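PDB 6X1L: WbbZ protein, which is of unknown function but belongs to the polysaccharide pyruvyl transferase family and probably modifies a surface polysaccharide. Local coordinates for residues L156-L160 and R207-R211. Sequence-based numbering, arbitrary orientation.
Sequences LNKYL and RNSTR
Tyr-159, in the loop that follows strand 144-146, packs its side chain against helix 203-218. Tyr-159 CB starts beside Arg-211, with Arg-211 CG 4.1 Å away. CG lies anti to the carbonyl carbon (chi1 -59°), which sends the ring along the helix toward Arg-207. Tyr-159 CD2 meets Arg-211 CG at 3.8 Å, and Thr-210 CG2 packs near the same atom. Tyr-159 CE2 sits against Arg-207 CG at 3.9 Å, and the carbonyl O of Arg-207 lies at the ring edge. At the tip, Tyr-159 OH accepts a weak, bent hydrogen bond from Arg-207 NE (3.2 Å, 128° at the hydrogen). The stronger polar partner of this hydroxyl is Asp-44 on helix 33-48.

The extended chain of Arg-211 crosses Tyr-159 at about a right angle, with Tyr-159 CD2 over one face of its guanidinium, and reaches the carbonyl O of Lys-158. Arg-211 NE and NH2 both donate side-on to Lys-158 O, at 3.3 Å from NE and 3.2 Å from NH2. The oxygen lies in the guanidinium plane. A water bridges Lys-158 O and Arg-211 NE. On the helix itself, Arg-211 NH1 donates to Asn-208 OD1, so the guanidinium is fixed from two sides.

Lys-158 NZ stands over one face of the Arg-207 guanidinium, 3.3 Å from Arg-207 NE. These are two donors and do not bond. The close cations are probably tolerated because both pair with the carboxylate of Asp-44, while Glu-47 adds a second negative charge beside Arg-207. The chemistry implies that Asp-44 ties the loop, helix 203-218 and helix 33-48 together.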
loop_
_atom_site.group_PDB
_atom_site.type_symbol
_atom_site.label_atom_id
_atom_site.label_comp_id
_atom_site.label_asym_id
_atom_site.label_seq_id
_atom_site.Cartn_x
_atom_site.Cartn_y
_atom_site.Cartn_z
ATOM N N LEU A 156 -13.279 8.324 -8.727
ATOM C CA LEU A 156 -12.019 7.867 -9.305
ATOM C C LEU A 156 -10.992 8.984 -9.461
ATOM O O LEU A 156 -9.790 8.739 -9.313
ATOM C CB LEU A 156 -12.293 7.209 -10.659
ATOM C CG LEU A 156 -11.132 6.538 -11.391
ATOM C CD1 LEU A 156 -10.563 5.401 -10.558
ATOM C CD2 LEU A 156 -11.592 6.035 -12.749
ATOM N N ASN A 157 -11.431 10.209 -9.748
ATOM C CA ASN A 157 -10.483 11.240 -10.153
ATOM C C ASN A 157 -9.575 11.702 -9.021
ATOM O O ASN A 157 -8.520 12.287 -9.294
ATOM C CB ASN A 157 -11.229 12.432 -10.750
ATOM C CG ASN A 157 -11.736 12.152 -12.149
ATOM O OD1 ASN A 157 -12.776 11.522 -12.328
ATOM N ND2 ASN A 157 -10.996 12.613 -13.151
ATOM N N LYS A 158 -9.938 11.454 -7.766
ATOM C CA LYS A 158 -9.065 11.834 -6.665
ATOM C C LYS A 158 -8.048 10.754 -6.319
ATOM O O LYS A 158 -7.210 10.970 -5.437
ATOM C CB LYS A 158 -9.885 12.200 -5.425
ATOM C CG LYS A 158 -10.589 11.045 -4.758
ATOM C CD LYS A 158 -11.372 11.541 -3.555
ATOM C CE LYS A 158 -12.116 10.411 -2.872
ATOM N NZ LYS A 158 -12.886 10.902 -1.700
ATOM N N TYR A 159 -8.093 9.608 -6.998
ATOM C CA TYR A 159 -7.124 8.536 -6.817
ATOM C C TYR A 159 -6.091 8.465 -7.934
ATOM O O TYR A 159 -5.070 7.790 -7.768
ATOM C CB TYR A 159 -7.842 7.183 -6.726
ATOM C CG TYR A 159 -8.849 7.081 -5.607
ATOM C CD1 TYR A 159 -10.161 7.522 -5.781
ATOM C CD2 TYR A 159 -8.500 6.530 -4.382
ATOM C CE1 TYR A 159 -11.084 7.432 -4.762
ATOM C CE2 TYR A 159 -9.425 6.430 -3.352
ATOM C CZ TYR A 159 -10.716 6.882 -3.551
ATOM O OH TYR A 159 -11.642 6.794 -2.533
ATOM N N LEU A 160 -6.333 9.131 -9.061
ATOM C CA LEU A 160 -5.506 8.950 -10.244
ATOM C C LEU A 160 -4.171 9.669 -10.099
ATOM O O LEU A 160 -4.088 10.754 -9.515
ATOM C CB LEU A 160 -6.238 9.462 -11.487
ATOM C CG LEU A 160 -7.597 8.821 -11.785
ATOM C CD1 LEU A 160 -8.239 9.441 -13.022
ATOM C CD2 LEU A 160 -7.468 7.314 -11.946
ATOM N N ARG A 207 -8.007 4.578 1.382
ATOM C CA ARG A 207 -7.894 5.350 0.147
ATOM C C ARG A 207 -6.471 5.314 -0.409
ATOM O O ARG A 207 -6.277 5.243 -1.629
ATOM C CB ARG A 207 -8.350 6.790 0.381
ATOM C CG ARG A 207 -9.880 6.920 0.478
ATOM C CD ARG A 207 -10.325 8.330 0.131
ATOM N NE ARG A 207 -11.776 8.507 0.212
ATOM C CZ ARG A 207 -12.403 8.992 1.277
ATOM N NH1 ARG A 207 -11.709 9.341 2.350
ATOM N NH2 ARG A 207 -13.724 9.136 1.271
ATOM N N ASN A 208 -5.462 5.343 0.463
ATOM C CA ASN A 208 -4.089 5.344 -0.037
ATOM C C ASN A 208 -3.673 3.966 -0.540
ATOM O O ASN A 208 -2.951 3.867 -1.540
ATOM C CB ASN A 208 -3.145 5.861 1.044
ATOM C CG ASN A 208 -3.251 7.358 1.221
ATOM O OD1 ASN A 208 -3.400 8.097 0.248
ATOM N ND2 ASN A 208 -3.189 7.814 2.460
ATOM N N SER A 209 -4.137 2.893 0.108
ATOM C CA SER A 209 -3.940 1.564 -0.464
ATOM C C SER A 209 -4.595 1.456 -1.834
ATOM O O SER A 209 -4.044 0.831 -2.749
ATOM C CB SER A 209 -4.493 0.492 0.471
ATOM O OG SER A 209 -4.491 -0.775 -0.170
ATOM N N THR A 210 -5.774 2.062 -1.996
ATOM C CA THR A 210 -6.446 2.020 -3.289
ATOM C C THR A 210 -5.696 2.852 -4.324
ATOM O O THR A 210 -5.638 2.485 -5.504
ATOM C CB THR A 210 -7.896 2.496 -3.131
ATOM O OG1 THR A 210 -8.561 1.671 -2.164
ATOM C CG2 THR A 210 -8.637 2.406 -4.443
ATOM N N ARG A 211 -5.110 3.974 -3.901
ATOM C CA ARG A 211 -4.247 4.736 -4.799
ATOM C C ARG A 211 -3.087 3.884 -5.296
ATOM O O ARG A 211 -2.761 3.905 -6.491
ATOM C CB ARG A 211 -3.735 5.993 -4.099
ATOM C CG ARG A 211 -4.798 7.067 -3.946
ATOM C CD ARG A 211 -4.246 8.382 -3.402
ATOM N NE ARG A 211 -5.306 9.383 -3.313
ATOM C CZ ARG A 211 -5.983 9.668 -2.204
ATOM N NH1 ARG A 211 -5.698 9.044 -1.067
ATOM N NH2 ARG A 211 -6.943 10.582 -2.227
HETATM O O HOH W 1 -4.542 11.313 -5.406
#